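Precorrin-8x Methyl Mutase (Thermus thermophilus, PDB 1V9C) probably catalyses the methyl migration of precorrin-8X, an isomerisation step on the pathway to adenosylcobalamin. Local coordinates at residues E11-V16 against V32-I37; T111-A116 against A136-L141; A58-I63 against H198-L203. All blocks are in the same frame, centred on the assembly; numbering follows the deposited sequence.

Contact 1 of 3, residues E11-V16 against V32-I37; sequences ESFRIV and VVRRMI. With SO4 (sulfate ion), chain E; SO4 (sulfate ion), chain F.
Helix 11-16 meets helix 32-37 through Phe13 and Val16, one turn apart, while Ser12 and Ile15 pack on Val164 and Phe163 of the second subunit. At Phe13 the ring starts beside the backbone N (chi1 -79°) and its far tip swings toward the other helix, where CZ sits 3.9 Å from Arg35 NH1, over one face of that guanidinium and toward its rim. The two planes are 60° apart, so this is no flat stack. Two sulfates, probably from the crystallisation liquor, take the guanidinium's edge. Arg35 NE and Arg35 NH2 hold the one of chain E (NE to O3 2.8 Å, NH2 to O2 2.7 Å). Arg35 NH1 and NH2 hold the one of chain F (NH1 to O3 2.8 Å). Helix 30-40 lies against strand 49-51 of the doubly wound alpha/beta sheet, with segment 11-16 running at 105° to segment 32-37. At the base of Phe13, CB touches Arg34 CD at 4.1 Å; the Arg34 head runs on to salt bridges with Asp17 and Asp210. Val16 finishes the segment, its CB directed at helix 32-37 and CG1 anti to the backbone N, reaching Ile37 CG2 at 3.8 Å and Arg34 CG at 4.1 Å.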
ATOM      1  N   GLU B  11       3.134   8.759  19.339  1.00 48.74           N
ATOM      2  CA  GLU B  11       2.192   9.870  19.403  1.00 43.33           C
ATOM      3  C   GLU B  11       1.015   9.579  18.489  1.00 44.13           C
ATOM      4  O   GLU B  11      -0.142   9.652  18.902  1.00 47.36           O
ATOM      5  CB  GLU B  11       2.850  11.162  18.942  1.00 44.24           C
ATOM      6  CG  GLU B  11       1.916  12.372  18.928  1.00 48.42           C
ATOM      7  CD  GLU B  11       2.490  13.554  18.157  1.00 52.24           C
ATOM      8  OE1 GLU B  11       2.076  14.703  18.417  1.00 47.64           O
ATOM      9  OE2 GLU B  11       3.349  13.334  17.277  1.00 58.43           O
ATOM     10  N   SER B  12       1.321   9.249  17.240  1.00 40.04           N
ATOM     11  CA  SER B  12       0.294   8.942  16.261  1.00 38.44           C
ATOM     12  C   SER B  12      -0.645   7.821  16.688  1.00 33.71           C
ATOM     13  O   SER B  12      -1.818   7.845  16.333  1.00 32.86           O
ATOM     14  CB  SER B  12       0.925   8.594  14.918  1.00 35.91           C
ATOM     15  OG  SER B  12       1.152   9.765  14.165  1.00 44.38           O
ATOM     16  N   PHE B  13      -0.120   6.834  17.416  1.00 31.60           N
ATOM     17  CA  PHE B  13      -0.932   5.722  17.896  1.00 29.61           C
ATOM     18  C   PHE B  13      -1.879   6.239  18.975  1.00 33.47           C
ATOM     19  O   PHE B  13      -3.028   5.808  19.063  1.00 35.21           O
ATOM     20  CB  PHE B  13      -0.062   4.620  18.489  1.00 24.05           C
ATOM     21  CG  PHE B  13       0.583   3.723  17.463  1.00 37.05           C
ATOM     22  CD1 PHE B  13       1.721   2.987  17.788  1.00 38.72           C
ATOM     23  CD2 PHE B  13       0.067   3.619  16.180  1.00 31.49           C
ATOM     24  CE1 PHE B  13       2.335   2.169  16.842  1.00 44.31           C
ATOM     25  CE2 PHE B  13       0.672   2.807  15.227  1.00 36.34           C
ATOM     26  CZ  PHE B  13       1.805   2.082  15.553  1.00 36.89           C
ATOM     27  N   ARG B  14      -1.373   7.146  19.800  1.00 34.42           N
ATOM     28  CA  ARG B  14      -2.157   7.769  20.855  1.00 38.23           C
ATOM     29  C   ARG B  14      -3.374   8.415  20.229  1.00 38.52           C
ATOM     30  O   ARG B  14      -4.505   8.169  20.644  1.00 39.45           O
ATOM     31  CB  ARG B  14      -1.357   8.865  21.560  1.00 41.65           C
ATOM     32  CG  ARG B  14      -0.789   8.471  22.908  1.00 46.12           C
ATOM     33  CD  ARG B  14      -0.549   9.704  23.778  1.00 46.06           C
ATOM     34  NE  ARG B  14       0.591  10.510  23.352  1.00 50.33           N
ATOM     35  CZ  ARG B  14       1.832  10.047  23.222  1.00 50.20           C
ATOM     36  NH1 ARG B  14       2.103   8.773  23.475  1.00 54.28           N
ATOM     37  NH2 ARG B  14       2.810  10.862  22.861  1.00 46.62           N
ATOM     38  N   ILE B  15      -3.112   9.253  19.229  1.00 37.30           N
ATOM     39  CA  ILE B  15      -4.148   9.989  18.514  1.00 35.43           C
ATOM     40  C   ILE B  15      -5.250   9.087  17.968  1.00 37.44           C
ATOM     41  O   ILE B  15      -6.426   9.437  18.025  1.00 37.67           O
ATOM     42  CB  ILE B  15      -3.531  10.810  17.360  1.00 35.12           C
ATOM     43  CG1 ILE B  15      -2.599  11.877  17.949  1.00 32.31           C
ATOM     44  CG2 ILE B  15      -4.635  11.403  16.472  1.00 25.76           C
ATOM     45  CD1 ILE B  15      -2.048  12.859  16.941  1.00 33.09           C
ATOM     46  N   VAL B  16      -4.879   7.929  17.442  1.00 34.55           N
ATOM     47  CA  VAL B  16      -5.889   7.027  16.926  1.00 29.84           C
ATOM     48  C   VAL B  16      -6.714   6.460  18.083  1.00 31.72           C
ATOM     49  O   VAL B  16      -7.918   6.275  17.957  1.00 27.77           O
ATOM     50  CB  VAL B  16      -5.293   5.856  16.174  1.00 24.29           C
ATOM     51  CG1 VAL B  16      -6.406   4.877  15.826  1.00 26.02           C
ATOM     52  CG2 VAL B  16      -4.582   6.329  14.920  1.00 22.77           C
ATOM     53  N   VAL B  32      -4.165  -4.537  16.531  1.00 26.04           N
ATOM     54  CA  VAL B  32      -4.138  -4.813  15.104  1.00 22.09           C
ATOM     55  C   VAL B  32      -4.997  -3.801  14.353  1.00 22.61           C
ATOM     56  O   VAL B  32      -4.577  -3.252  13.333  1.00 22.96           O
ATOM     57  CB  VAL B  32      -4.645  -6.243  14.830  1.00 23.25           C
ATOM     58  CG1 VAL B  32      -4.811  -6.478  13.339  1.00 21.34           C
ATOM     59  CG2 VAL B  32      -3.670  -7.246  15.435  1.00 18.93           C
ATOM     60  N   VAL B  33      -6.192  -3.538  14.879  1.00 23.28           N
ATOM     61  CA  VAL B  33      -7.118  -2.615  14.232  1.00 19.85           C
ATOM     62  C   VAL B  33      -6.599  -1.188  14.272  1.00 18.06           C
ATOM     63  O   VAL B  33      -6.763  -0.439  13.313  1.00 20.41           O
ATOM     64  CB  VAL B  33      -8.529  -2.664  14.879  1.00 21.43           C
ATOM     65  CG1 VAL B  33      -9.470  -1.741  14.140  1.00 17.09           C
ATOM     66  CG2 VAL B  33      -9.087  -4.100  14.834  1.00 20.72           C
ATOM     67  N   ARG B  34      -5.975  -0.836  15.390  1.00 18.05           N
ATOM     68  CA  ARG B  34      -5.396   0.479  15.603  1.00 17.86           C
ATOM     69  C   ARG B  34      -4.346   0.729  14.523  1.00 18.80           C
ATOM     70  O   ARG B  34      -4.356   1.763  13.863  1.00 22.08           O
ATOM     71  CB  ARG B  34      -4.733   0.534  16.986  1.00 16.72           C
ATOM     72  CG  ARG B  34      -4.105   1.874  17.334  1.00 19.16           C
ATOM     73  CD  ARG B  34      -2.989   1.719  18.363  1.00 27.92           C
ATOM     74  NE  ARG B  34      -3.449   1.380  19.705  1.00 28.74           N
ATOM     75  CZ  ARG B  34      -2.828   0.517  20.507  1.00 37.52           C
ATOM     76  NH1 ARG B  34      -1.728  -0.102  20.094  1.00 35.40           N
ATOM     77  NH2 ARG B  34      -3.289   0.289  21.732  1.00 37.14           N
ATOM     78  N   ARG B  35      -3.451  -0.243  14.347  1.00 18.93           N
ATOM     79  CA  ARG B  35      -2.384  -0.152  13.362  1.00 18.80           C
ATOM     80  C   ARG B  35      -2.927  -0.003  11.942  1.00 15.59           C
ATOM     81  O   ARG B  35      -2.416   0.772  11.149  1.00 18.52           O
ATOM     82  CB  ARG B  35      -1.487  -1.386  13.461  1.00 19.88           C
ATOM     83  CG  ARG B  35      -0.224  -1.246  12.679  1.00 22.70           C
ATOM     84  CD  ARG B  35       0.958  -1.500  13.563  1.00 26.64           C
ATOM     85  NE  ARG B  35       2.193  -1.018  12.957  1.00 28.61           N
ATOM     86  CZ  ARG B  35       3.355  -0.963  13.597  1.00 24.27           C
ATOM     87  NH1 ARG B  35       3.438  -1.363  14.858  1.00 24.12           N
ATOM     88  NH2 ARG B  35       4.426  -0.499  12.980  1.00 22.18           N
ATOM     89  N   MET B  36      -3.991  -0.732  11.633  1.00 19.95           N
ATOM     90  CA  MET B  36      -4.581  -0.655  10.313  1.00 14.81           C
ATOM     91  C   MET B  36      -5.185   0.727  10.060  1.00 16.82           C
ATOM     92  O   MET B  36      -5.132   1.223   8.935  1.00 11.57           O
ATOM     93  CB  MET B  36      -5.649  -1.739  10.159  1.00 18.58           C
ATOM     94  CG  MET B  36      -5.108  -3.130  10.369  1.00 21.49           C
ATOM     95  SD  MET B  36      -6.344  -4.417  10.566  1.00 27.95           S
ATOM     96  CE  MET B  36      -7.220  -4.289   9.033  1.00 22.53           C
ATOM     97  N   ILE B  37      -5.758   1.333  11.110  1.00 18.26           N
ATOM     98  CA  ILE B  37      -6.375   2.666  11.017  1.00 16.66           C
ATOM     99  C   ILE B  37      -5.253   3.710  10.921  1.00 10.74           C
ATOM    100  O   ILE B  37      -5.330   4.654  10.162  1.00 12.80           O
ATOM    101  CB  ILE B  37      -7.239   2.987  12.279  1.00 21.20           C
ATOM    102  CG1 ILE B  37      -8.428   2.018  12.359  1.00 26.19           C
ATOM    103  CG2 ILE B  37      -7.699   4.439  12.233  1.00 17.88           C
ATOM    104  CD1 ILE B  37      -9.399   2.294  13.488  1.00 18.05           C
TER
HETATM  105  S   SO4 E1003       2.966   0.364   9.556  1.00 47.82           S
HETATM  106  O1  SO4 E1003       3.356  -0.325   8.311  1.00 53.58           O
HETATM  107  O2  SO4 E1003       4.125   0.510  10.448  1.00 47.68           O
HETATM  108  O3  SO4 E1003       1.945  -0.437  10.242  1.00 56.74           O
HETATM  109  O4  SO4 E1003       2.427   1.697   9.225  1.00 49.60           O
HETATM  110  S   SO4 F1004       6.821  -1.156  15.820  1.00 41.80           S
HETATM  111  O1  SO4 F1004       6.606  -1.701  14.471  1.00 42.45           O
HETATM  112  O2  SO4 F1004       7.928  -1.873  16.481  1.00 46.87           O
HETATM  113  O3  SO4 F1004       5.585  -1.304  16.606  1.00 41.37           O
HETATM  114  O4  SO4 F1004       7.155   0.275  15.721  1.00 44.10           O

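Contact 2 of 3, residues T111-A116 against A136-L141; sequences TRAEAA and APTFLL
Ala136 O is gripped by two amides: Phe139 N at 2.9 Å and Leu140 N at 3.3 Å both donate to it, locking the first turn of helix 137-141. Ala136 itself stands at the N-cap position, its own N bonded to Asp72 OD2. That first turn presents Thr138 and Phe139 to helix 112-116, which runs at 41° to it with the short axes 8.5 Å apart. The small Ala113 allows a close approach, its CB directed at the partner helix and resting against Thr138 OG1 at 3.3 Å. The hydroxyl gets there from the crowded position between backbone N and carbonyl carbon (chi1 69°). Phe139 holds CG anti to the backbone N (chi1 175°), which lays the ring alongside the other helix: Ala113 O comes to the ring edge, near its plane, 3.6 Å from CD1. One turn on, the Ala116 methyl carbon CB approaches Phe139 CE1 obliquely at 3.7 Å. Phe139 also packs on Val131 and Val133 of strand 130-133, the strand that leads into its own helix in a beta-alpha-beta crossover to 155-158. Helix 99-107 lies against Ala115 and Ala116, and helix 166-174 takes the flank with Pro137, Leu140 and Leu141.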
ATOM      1  N   THR B 111      -4.678 -18.875 -14.932  1.00 85.02           N
ATOM      2  CA  THR B 111      -4.688 -18.152 -13.669  1.00 83.09           C
ATOM      3  C   THR B 111      -3.331 -18.239 -12.988  1.00 82.00           C
ATOM      4  O   THR B 111      -2.857 -19.328 -12.661  1.00 82.19           O
ATOM      5  CB  THR B 111      -5.736 -18.724 -12.703  1.00 83.82           C
ATOM      6  OG1 THR B 111      -7.030 -18.675 -13.313  1.00 85.48           O
ATOM      7  CG2 THR B 111      -5.760 -17.919 -11.412  1.00 84.75           C
ATOM      8  N   ARG B 112      -2.712 -17.083 -12.779  1.00 79.06           N
ATOM      9  CA  ARG B 112      -1.415 -17.021 -12.122  1.00 76.41           C
ATOM     10  C   ARG B 112      -1.646 -17.182 -10.617  1.00 74.44           C
ATOM     11  O   ARG B 112      -0.710 -17.383  -9.843  1.00 72.22           O
ATOM     12  CB  ARG B 112      -0.748 -15.672 -12.406  1.00 77.11           C
ATOM     13  CG  ARG B 112       0.758 -15.699 -12.274  1.00 81.56           C
ATOM     14  CD  ARG B 112       1.362 -14.308 -12.298  1.00 84.07           C
ATOM     15  NE  ARG B 112       0.991 -13.542 -13.481  1.00 87.37           N
ATOM     16  CZ  ARG B 112       1.522 -12.365 -13.799  1.00 90.89           C
ATOM     17  NH1 ARG B 112       2.452 -11.823 -13.021  1.00 91.15           N
ATOM     18  NH2 ARG B 112       1.126 -11.726 -14.890  1.00 91.70           N
ATOM     19  N   ALA B 113      -2.911 -17.090 -10.218  1.00 72.61           N
ATOM     20  CA  ALA B 113      -3.293 -17.219  -8.818  1.00 70.92           C
ATOM     21  C   ALA B 113      -3.397 -18.690  -8.461  1.00 68.56           C
ATOM     22  O   ALA B 113      -3.219 -19.076  -7.305  1.00 66.55           O
ATOM     23  CB  ALA B 113      -4.631 -16.522  -8.572  1.00 70.98           C
ATOM     24  N   GLU B 114      -3.698 -19.505  -9.465  1.00 66.79           N
ATOM     25  CA  GLU B 114      -3.815 -20.942  -9.272  1.00 66.10           C
ATOM     26  C   GLU B 114      -2.416 -21.527  -9.180  1.00 62.84           C
ATOM     27  O   GLU B 114      -2.120 -22.332  -8.300  1.00 61.88           O
ATOM     28  CB  GLU B 114      -4.578 -21.573 -10.442  1.00 70.03           C
ATOM     29  CG  GLU B 114      -6.070 -21.271 -10.442  1.00 73.87           C
ATOM     30  CD  GLU B 114      -6.804 -21.926  -9.280  1.00 78.29           C
ATOM     31  OE1 GLU B 114      -8.028 -21.710  -9.149  1.00 79.25           O
ATOM     32  OE2 GLU B 114      -6.160 -22.660  -8.499  1.00 80.72           O
ATOM     33  N   ALA B 115      -1.555 -21.106 -10.097  1.00 60.16           N
ATOM     34  CA  ALA B 115      -0.182 -21.567 -10.115  1.00 56.93           C
ATOM     35  C   ALA B 115       0.441 -21.268  -8.764  1.00 56.22           C
ATOM     36  O   ALA B 115       1.147 -22.106  -8.200  1.00 56.43           O
ATOM     37  CB  ALA B 115       0.594 -20.861 -11.222  1.00 57.47           C
ATOM     38  N   ALA B 116       0.165 -20.071  -8.245  1.00 54.37           N
ATOM     39  CA  ALA B 116       0.706 -19.636  -6.959  1.00 51.78           C
ATOM     40  C   ALA B 116       0.385 -20.601  -5.821  1.00 49.83           C
ATOM     41  O   ALA B 116       1.286 -21.068  -5.131  1.00 49.27           O
ATOM     42  CB  ALA B 116       0.192 -18.241  -6.625  1.00 53.62           C
ATOM     43  N   ALA B 136      -5.294 -10.034  -4.696  1.00 32.37           N
ATOM     44  CA  ALA B 136      -5.869 -11.009  -5.626  1.00 35.21           C
ATOM     45  C   ALA B 136      -6.963 -11.884  -5.043  1.00 34.40           C
ATOM     46  O   ALA B 136      -6.676 -12.885  -4.398  1.00 33.44           O
ATOM     47  CB  ALA B 136      -4.761 -11.889  -6.197  1.00 35.65           C
ATOM     48  N   PRO B 137      -8.237 -11.510  -5.267  1.00 37.09           N
ATOM     49  CA  PRO B 137      -9.409 -12.247  -4.776  1.00 37.23           C
ATOM     50  C   PRO B 137      -9.424 -13.698  -5.265  1.00 37.64           C
ATOM     51  O   PRO B 137      -9.735 -14.615  -4.505  1.00 38.63           O
ATOM     52  CB  PRO B 137     -10.589 -11.458  -5.350  1.00 38.13           C
ATOM     53  CG  PRO B 137     -10.053 -10.075  -5.464  1.00 41.03           C
ATOM     54  CD  PRO B 137      -8.659 -10.311  -6.012  1.00 39.83           C
ATOM     55  N   THR B 138      -9.103 -13.894  -6.542  1.00 37.28           N
ATOM     56  CA  THR B 138      -9.098 -15.235  -7.111  1.00 41.25           C
ATOM     57  C   THR B 138      -8.028 -16.069  -6.411  1.00 41.56           C
ATOM     58  O   THR B 138      -8.087 -17.297  -6.393  1.00 43.50           O
ATOM     59  CB  THR B 138      -8.818 -15.216  -8.636  1.00 39.85           C
ATOM     60  OG1 THR B 138      -7.467 -14.817  -8.873  1.00 47.40           O
ATOM     61  CG2 THR B 138      -9.751 -14.244  -9.341  1.00 41.42           C
ATOM     62  N   PHE B 139      -7.044 -15.396  -5.833  1.00 39.07           N
ATOM     63  CA  PHE B 139      -6.001 -16.110  -5.122  1.00 40.02           C
ATOM     64  C   PHE B 139      -6.596 -16.650  -3.818  1.00 37.18           C
ATOM     65  O   PHE B 139      -6.361 -17.792  -3.441  1.00 37.75           O
ATOM     66  CB  PHE B 139      -4.827 -15.178  -4.812  1.00 41.07           C
ATOM     67  CG  PHE B 139      -3.760 -15.813  -3.964  1.00 39.96           C
ATOM     68  CD1 PHE B 139      -2.945 -16.812  -4.481  1.00 35.11           C
ATOM     69  CD2 PHE B 139      -3.588 -15.427  -2.639  1.00 39.30           C
ATOM     70  CE1 PHE B 139      -1.971 -17.420  -3.695  1.00 37.72           C
ATOM     71  CE2 PHE B 139      -2.611 -16.032  -1.838  1.00 41.94           C
ATOM     72  CZ  PHE B 139      -1.802 -17.029  -2.367  1.00 36.26           C
ATOM     73  N   LEU B 140      -7.377 -15.816  -3.143  1.00 34.15           N
ATOM     74  CA  LEU B 140      -8.002 -16.194  -1.877  1.00 34.74           C
ATOM     75  C   LEU B 140      -9.030 -17.312  -2.078  1.00 35.49           C
ATOM     76  O   LEU B 140      -9.269 -18.116  -1.184  1.00 30.75           O
ATOM     77  CB  LEU B 140      -8.675 -14.974  -1.246  1.00 29.64           C
ATOM     78  CG  LEU B 140      -9.258 -15.195   0.150  1.00 30.37           C
ATOM     79  CD1 LEU B 140      -8.163 -15.705   1.089  1.00 32.31           C
ATOM     80  CD2 LEU B 140      -9.834 -13.887   0.662  1.00 27.73           C
ATOM     81  N   LEU B 141      -9.638 -17.344  -3.258  1.00 38.13           N
ATOM     82  CA  LEU B 141     -10.608 -18.380  -3.584  1.00 39.42           C
ATOM     83  C   LEU B 141      -9.881 -19.691  -3.856  1.00 40.07           C
ATOM     84  O   LEU B 141     -10.295 -20.740  -3.380  1.00 43.78           O
ATOM     85  CB  LEU B 141     -11.420 -17.979  -4.811  1.00 37.17           C
ATOM     86  CG  LEU B 141     -12.543 -16.997  -4.524  1.00 34.79           C
ATOM     87  CD1 LEU B 141     -13.233 -16.640  -5.824  1.00 40.24           C
ATOM     88  CD2 LEU B 141     -13.525 -17.615  -3.541  1.00 33.28           C
TER

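Contact 3 of 3, residues A58-I63 against H198-L203; sequences AGLKAI and HALIRL. With SO4 (sulfate ion), chain F; SO4 (sulfate ion), chain E.
Ile63 drives its CD1 methyl into the backbone of helix 198-203, and there the packing is tightest: CD1 lies 3.2 Å from Leu200 CB, closer than usual for two carbons. With CG1 beside the backbone N (chi1 -70°) and the chain then extended, the methyl arrives end-on, crossing the Leu200 side chain at about a right angle. Leu60 does much the same from one turn earlier, CD2 reaching Leu200 O at 3.4 Å and also brushing Leu203 CB. Gly59 has no side chain here; a CB would crowd Leu200 CD1. Looser is the flank where Ile63 CG2 meets Ile201 CG1 at 4.3 Å.

The opposite face of helix 198-203 turns to anions and is partly open to solvent at Arg202. His198 ND1 donates to O1 of the chain E sulfate at 3.0 Å, in the ring plane, while NE2 accepts from Asn81 N, consistent with a proton on ND1. Arg202 NH1 gives a bent bond (136°) to O3 of the chain F sulfate at 2.8 Å. The NE of the same side chain is salt-bridged to Asp206. A leucine at Arg202 would remove both bonds and would probably leave that sulfate held less firmly.

Around this, helix 30-40 packs on Ala199 and Leu200, helix 82-88 meets Ile63 and Ile201, and strand 130-133 underlies Ala62 and Ile63.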
ATOM      1  N   ALA B  58      -3.064 -17.255  17.159  1.00 37.79           N
ATOM      2  CA  ALA B  58      -2.558 -18.157  16.132  1.00 38.17           C
ATOM      3  C   ALA B  58      -1.451 -17.436  15.356  1.00 36.71           C
ATOM      4  O   ALA B  58      -0.486 -18.051  14.904  1.00 38.90           O
ATOM      5  CB  ALA B  58      -3.687 -18.561  15.195  1.00 40.74           C
ATOM      6  N   GLY B  59      -1.604 -16.122  15.213  1.00 35.36           N
ATOM      7  CA  GLY B  59      -0.614 -15.341  14.499  1.00 33.38           C
ATOM      8  C   GLY B  59       0.685 -15.170  15.262  1.00 31.85           C
ATOM      9  O   GLY B  59       1.762 -15.338  14.696  1.00 34.13           O
ATOM     10  N   LEU B  60       0.595 -14.832  16.543  1.00 34.47           N
ATOM     11  CA  LEU B  60       1.800 -14.648  17.359  1.00 36.43           C
ATOM     12  C   LEU B  60       2.608 -15.939  17.398  1.00 38.30           C
ATOM     13  O   LEU B  60       3.829 -15.941  17.198  1.00 40.38           O
ATOM     14  CB  LEU B  60       1.423 -14.242  18.786  1.00 36.99           C
ATOM     15  CG  LEU B  60       0.381 -13.130  18.945  1.00 34.80           C
ATOM     16  CD1 LEU B  60       0.448 -12.590  20.349  1.00 36.07           C
ATOM     17  CD2 LEU B  60       0.643 -12.014  17.944  1.00 36.44           C
ATOM     18  N   LYS B  61       1.907 -17.032  17.672  1.00 38.02           N
ATOM     19  CA  LYS B  61       2.508 -18.353  17.737  1.00 42.16           C
ATOM     20  C   LYS B  61       3.286 -18.650  16.453  1.00 39.39           C
ATOM     21  O   LYS B  61       4.439 -19.086  16.504  1.00 39.53           O
ATOM     22  CB  LYS B  61       1.404 -19.393  17.962  1.00 44.76           C
ATOM     23  CG  LYS B  61       1.677 -20.779  17.395  1.00 54.16           C
ATOM     24  CD  LYS B  61       2.696 -21.578  18.205  1.00 56.89           C
ATOM     25  CE  LYS B  61       2.839 -22.986  17.628  1.00 55.41           C
ATOM     26  NZ  LYS B  61       3.701 -23.872  18.458  1.00 57.65           N
ATOM     27  N   ALA B  62       2.663 -18.404  15.304  1.00 36.60           N
ATOM     28  CA  ALA B  62       3.330 -18.659  14.032  1.00 32.86           C
ATOM     29  C   ALA B  62       4.521 -17.724  13.881  1.00 33.35           C
ATOM     30  O   ALA B  62       5.608 -18.133  13.464  1.00 31.82           O
ATOM     31  CB  ALA B  62       2.360 -18.466  12.890  1.00 35.28           C
ATOM     32  N   ILE B  63       4.319 -16.459  14.220  1.00 33.60           N
ATOM     33  CA  ILE B  63       5.399 -15.490  14.125  1.00 36.17           C
ATOM     34  C   ILE B  63       6.611 -16.001  14.903  1.00 35.31           C
ATOM     35  O   ILE B  63       7.724 -16.047  14.384  1.00 39.34           O
ATOM     36  CB  ILE B  63       4.969 -14.131  14.698  1.00 35.22           C
ATOM     37  CG1 ILE B  63       3.934 -13.486  13.783  1.00 38.59           C
ATOM     38  CG2 ILE B  63       6.159 -13.232  14.846  1.00 32.57           C
ATOM     39  CD1 ILE B  63       3.236 -12.323  14.422  1.00 48.94           C
ATOM     40  N   HIS B 198       2.713  -6.086  10.813  1.00 22.07           N
ATOM     41  CA  HIS B 198       3.578  -5.364  11.729  1.00 20.85           C
ATOM     42  C   HIS B 198       2.996  -5.387  13.137  1.00 20.04           C
ATOM     43  O   HIS B 198       3.725  -5.529  14.110  1.00 20.01           O
ATOM     44  CB  HIS B 198       3.796  -3.933  11.247  1.00 23.71           C
ATOM     45  CG  HIS B 198       4.812  -3.822  10.152  1.00 25.30           C
ATOM     46  ND1 HIS B 198       4.796  -2.812   9.214  1.00 22.03           N
ATOM     47  CD2 HIS B 198       5.874  -4.603   9.840  1.00 23.38           C
ATOM     48  CE1 HIS B 198       5.796  -2.975   8.370  1.00 22.54           C
ATOM     49  NE2 HIS B 198       6.466  -4.057   8.726  1.00 30.66           N
ATOM     50  N   ALA B 199       1.676  -5.291  13.246  1.00 20.53           N
ATOM     51  CA  ALA B 199       1.046  -5.312  14.558  1.00 22.72           C
ATOM     52  C   ALA B 199       1.242  -6.674  15.202  1.00 23.69           C
ATOM     53  O   ALA B 199       1.479  -6.763  16.399  1.00 29.73           O
ATOM     54  CB  ALA B 199      -0.437  -4.999  14.444  1.00 18.05           C
ATOM     55  N   LEU B 200       1.147  -7.734  14.406  1.00 24.45           N
ATOM     56  CA  LEU B 200       1.316  -9.079  14.943  1.00 24.81           C
ATOM     57  C   LEU B 200       2.724  -9.292  15.443  1.00 24.95           C
ATOM     58  O   LEU B 200       2.920  -9.852  16.517  1.00 25.47           O
ATOM     59  CB  LEU B 200       0.954 -10.135  13.897  1.00 25.76           C
ATOM     60  CG  LEU B 200      -0.557 -10.170  13.632  1.00 25.15           C
ATOM     61  CD1 LEU B 200      -0.902 -11.194  12.559  1.00 25.81           C
ATOM     62  CD2 LEU B 200      -1.267 -10.469  14.935  1.00 21.18           C
ATOM     63  N   ILE B 201       3.705  -8.833  14.671  1.00 27.08           N
ATOM     64  CA  ILE B 201       5.091  -8.970  15.064  1.00 28.38           C
ATOM     65  C   ILE B 201       5.381  -8.229  16.366  1.00 30.70           C
ATOM     66  O   ILE B 201       6.014  -8.782  17.265  1.00 32.02           O
ATOM     67  CB  ILE B 201       6.034  -8.447  13.979  1.00 29.51           C
ATOM     68  CG1 ILE B 201       6.027  -9.406  12.785  1.00 32.96           C
ATOM     69  CG2 ILE B 201       7.438  -8.287  14.545  1.00 28.34           C
ATOM     70  CD1 ILE B 201       6.911  -8.964  11.619  1.00 34.62           C
ATOM     71  N   ARG B 202       4.920  -6.983  16.465  1.00 30.31           N
ATOM     72  CA  ARG B 202       5.151  -6.184  17.670  1.00 31.47           C
ATOM     73  C   ARG B 202       4.516  -6.822  18.910  1.00 33.38           C
ATOM     74  O   ARG B 202       5.094  -6.784  19.986  1.00 34.53           O
ATOM     75  CB  ARG B 202       4.598  -4.771  17.489  1.00 29.65           C
ATOM     76  CG  ARG B 202       4.721  -3.887  18.723  1.00 35.91           C
ATOM     77  CD  ARG B 202       6.174  -3.562  19.016  1.00 45.58           C
ATOM     78  NE  ARG B 202       6.327  -2.708  20.192  1.00 58.02           N
ATOM     79  CZ  ARG B 202       5.831  -1.477  20.309  1.00 63.06           C
ATOM     80  NH1 ARG B 202       5.138  -0.929  19.318  1.00 63.04           N
ATOM     81  NH2 ARG B 202       6.032  -0.788  21.424  1.00 66.92           N
ATOM     82  N   LEU B 203       3.322  -7.390  18.758  1.00 35.33           N
ATOM     83  CA  LEU B 203       2.638  -8.035  19.877  1.00 39.81           C
ATOM     84  C   LEU B 203       3.434  -9.260  20.291  1.00 39.08           C
ATOM     85  O   LEU B 203       3.572  -9.552  21.470  1.00 43.29           O
ATOM     86  CB  LEU B 203       1.225  -8.479  19.476  1.00 37.71           C
ATOM     87  CG  LEU B 203       0.038  -7.537  19.671  1.00 40.34           C
ATOM     88  CD1 LEU B 203      -1.185  -8.103  18.956  1.00 34.53           C
ATOM     89  CD2 LEU B 203      -0.237  -7.365  21.153  1.00 39.57           C
TER
HETATM   90  S   SO4 F1004       6.821  -1.156  15.820  1.00 41.80           S
HETATM   91  O1  SO4 F1004       6.606  -1.701  14.471  1.00 42.45           O
HETATM   92  O2  SO4 F1004       7.928  -1.873  16.481  1.00 46.87           O
HETATM   93  O3  SO4 F1004       5.585  -1.304  16.606  1.00 41.37           O
HETATM   94  O4  SO4 F1004       7.155   0.275  15.721  1.00 44.10           O
HETATM   95  S   SO4 E1003       2.966   0.364   9.556  1.00 47.82           S
HETATM   96  O1  SO4 E1003       3.356  -0.325   8.311  1.00 53.58           O
HETATM   97  O2  SO4 E1003       4.125   0.510  10.448  1.00 47.68           O
HETATM   98  O3  SO4 E1003       1.945  -0.437  10.242  1.00 56.74           O
HETATM   99  O4  SO4 E1003       2.427   1.697   9.225  1.00 49.60           O

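How the contacts relate
From the N terminus, contact 1 closes first: a short loop brings helix 30-40 back against helix 6-20, beside strand 49-51. Helix 55-65 then opens contact 3, which is completed only near the end of the chain by helix 190-205, so most of the sheet is built in between. Contact 2 opens and shuts within that long span, its loop holding strand 130-133. Contact 1 lies in series with both, and none cross. Contacts 1 and 3 touch, Val32 and Arg35 lying on His198, Ala199 and Leu200, and they share the two sulfates. Contact 2 sits across the chain's centre, about 14 Å from contact 3 at the nearest atoms.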